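Local structure of farnesyl diphosphate synthase (Rhodobacter capsulatus, 3M0G) at residues F47-S52 and P65-V70. The protein probably condenses farnesyl diphosphate with isopentenyl diphosphate to form geranylgeranyl diphosphate, with magnesium as cofactor. Sequence-based numbering, arbitrary orientation.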
loop_
_atom_site.group_PDB
_atom_site.type_symbol
_atom_site.label_atom_id
_atom_site.label_comp_id
_atom_site.label_asym_id
_atom_site.label_seq_id
_atom_site.Cartn_x
_atom_site.Cartn_y
_atom_site.Cartn_z
ATOM N N PHE B 47 -0.116 -7.718 -18.905
ATOM C CA PHE B 47 0.372 -8.431 -20.068
ATOM C C PHE B 47 1.864 -8.740 -19.917
ATOM O O PHE B 47 2.285 -9.861 -20.111
ATOM C CB PHE B 47 0.066 -7.632 -21.342
ATOM C CG PHE B 47 0.537 -8.281 -22.600
ATOM C CD1 PHE B 47 -0.264 -9.205 -23.266
ATOM C CD2 PHE B 47 1.773 -7.947 -23.139
ATOM C CE1 PHE B 47 0.168 -9.803 -24.450
ATOM C CE2 PHE B 47 2.214 -8.536 -24.329
ATOM C CZ PHE B 47 1.413 -9.462 -24.980
ATOM N N LEU B 48 2.648 -7.750 -19.514
ATOM C CA LEU B 48 4.087 -7.908 -19.278
ATOM C C LEU B 48 4.464 -8.918 -18.186
ATOM O O LEU B 48 5.501 -9.601 -18.292
ATOM C CB LEU B 48 4.714 -6.552 -18.932
ATOM C CG LEU B 48 4.876 -5.511 -20.047
ATOM C CD1 LEU B 48 5.410 -4.236 -19.401
ATOM C CD2 LEU B 48 5.841 -5.987 -21.089
ATOM N N ALA B 49 3.616 -9.027 -17.172
ATOM C CA ALA B 49 3.818 -9.974 -16.088
ATOM C C ALA B 49 3.600 -11.369 -16.626
ATOM O O ALA B 49 4.445 -12.256 -16.460
ATOM C CB ALA B 49 2.837 -9.693 -14.943
ATOM N N ILE B 50 2.462 -11.553 -17.288
ATOM C CA ILE B 50 2.103 -12.869 -17.843
ATOM C C ILE B 50 3.058 -13.328 -18.943
ATOM O O ILE B 50 3.328 -14.549 -19.109
ATOM C CB ILE B 50 0.642 -12.864 -18.370
ATOM C CG1 ILE B 50 -0.336 -12.808 -17.186
ATOM C CG2 ILE B 50 0.368 -14.114 -19.235
ATOM C CD1 ILE B 50 -1.765 -12.327 -17.520
ATOM N N GLU B 51 3.515 -12.360 -19.737
ATOM C CA GLU B 51 4.370 -12.660 -20.857
ATOM C C GLU B 51 5.778 -12.984 -20.400
ATOM O O GLU B 51 6.432 -13.850 -20.955
ATOM C CB GLU B 51 4.361 -11.519 -21.865
ATOM C CG GLU B 51 3.001 -11.285 -22.528
ATOM C CD GLU B 51 2.356 -12.544 -23.067
ATOM O OE1 GLU B 51 2.846 -13.101 -24.083
ATOM O OE2 GLU B 51 1.338 -12.979 -22.478
ATOM N N SER B 52 6.232 -12.298 -19.361
ATOM C CA SER B 52 7.566 -12.533 -18.837
ATOM C C SER B 52 7.600 -13.817 -18.023
ATOM O O SER B 52 8.649 -14.446 -17.921
ATOM C CB SER B 52 8.046 -11.337 -18.006
ATOM O OG SER B 52 7.225 -11.128 -16.871
ATOM N N PRO B 65 -2.061 -13.992 -10.191
ATOM C CA PRO B 65 -2.072 -13.097 -9.030
ATOM C C PRO B 65 -1.066 -11.949 -9.152
ATOM O O PRO B 65 -1.322 -10.874 -8.638
ATOM C CB PRO B 65 -1.703 -14.016 -7.861
ATOM C CG PRO B 65 -2.095 -15.392 -8.341
ATOM C CD PRO B 65 -1.805 -15.391 -9.797
ATOM N N ALA B 66 0.056 -12.182 -9.829
ATOM C CA ALA B 66 1.036 -11.120 -10.047
ATOM C C ALA B 66 0.514 -10.076 -11.038
ATOM O O ALA B 66 0.708 -8.870 -10.843
ATOM C CB ALA B 66 2.369 -11.692 -10.505
ATOM N N ALA B 67 -0.157 -10.555 -12.080
ATOM C CA ALA B 67 -0.794 -9.701 -13.078
ATOM C C ALA B 67 -1.879 -8.874 -12.429
ATOM O O ALA B 67 -2.013 -7.685 -12.706
ATOM C CB ALA B 67 -1.385 -10.543 -14.191
ATOM N N LEU B 68 -2.656 -9.520 -11.563
ATOM C CA LEU B 68 -3.706 -8.844 -10.820
ATOM C C LEU B 68 -3.139 -7.772 -9.897
ATOM O O LEU B 68 -3.651 -6.646 -9.836
ATOM C CB LEU B 68 -4.549 -9.861 -10.050
ATOM C CG LEU B 68 -5.538 -10.645 -10.918
ATOM C CD1 LEU B 68 -6.435 -11.559 -10.071
ATOM C CD2 LEU B 68 -6.375 -9.692 -11.772
ATOM N N ALA B 69 -2.062 -8.110 -9.195
ATOM C CA ALA B 69 -1.446 -7.166 -8.258
ATOM C C ALA B 69 -0.996 -5.884 -8.946
ATOM O O ALA B 69 -1.229 -4.780 -8.407
ATOM C CB ALA B 69 -0.270 -7.814 -7.515
ATOM N N VAL B 70 -0.330 -6.012 -10.100
ATOM C CA VAL B 70 0.155 -4.833 -10.816
ATOM C C VAL B 70 -0.974 -3.999 -11.401
ATOM O O VAL B 70 -0.880 -2.779 -11.417
ATOM C CB VAL B 70 1.325 -5.121 -11.859
ATOM C CG1 VAL B 70 0.847 -5.826 -13.123
ATOM C CG2 VAL B 70 2.070 -3.850 -12.219
#
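No flat group lies between Ala49 and Ile50 on one side and Ala67 on the other; the single aromatic ring is that of Phe47, whose side chain leaves its backbone pointing away from helix 60-81. Glu51 CG sits over the centre of one ring face, though its exact place is doubtful, and Leu3, Arg6 and Leu7 of helix 3-23 and Cys280 also touch the Phe47 side chain. The interface itself is small and wholly apolar. Ala49 CB lies 4.1 Å from Ala67 CA, so the methyl lies nearest the backbone of the facing helix, with Ala67 CB slightly farther off at 4.4 Å, and the CA atoms of Ala49 and Ala67 come within 5.5 Å. Ile50 fills in beside this pair: CG1 stands anti to the carbonyl carbon (chi1 -71°) and chi2 of 160° extends the chain, bringing CD1 to 3.8 Å from Ala67 CB. CG1 touches the same methyl at 3.9 Å. No hydrogen bond joins the two segments. Ser52 OG lies near Leu48 O and Ala49 O and accepts a hydrogen bond from Gly190 N of helix 168-194, whose Leu182 and Phe185 meet Val70. With alanine against alanine, two successive helices can approach closely in the buried part of the all-alpha isoprenoid synthase fold, where helix 60-81 leads into the family's first aspartate-rich motif.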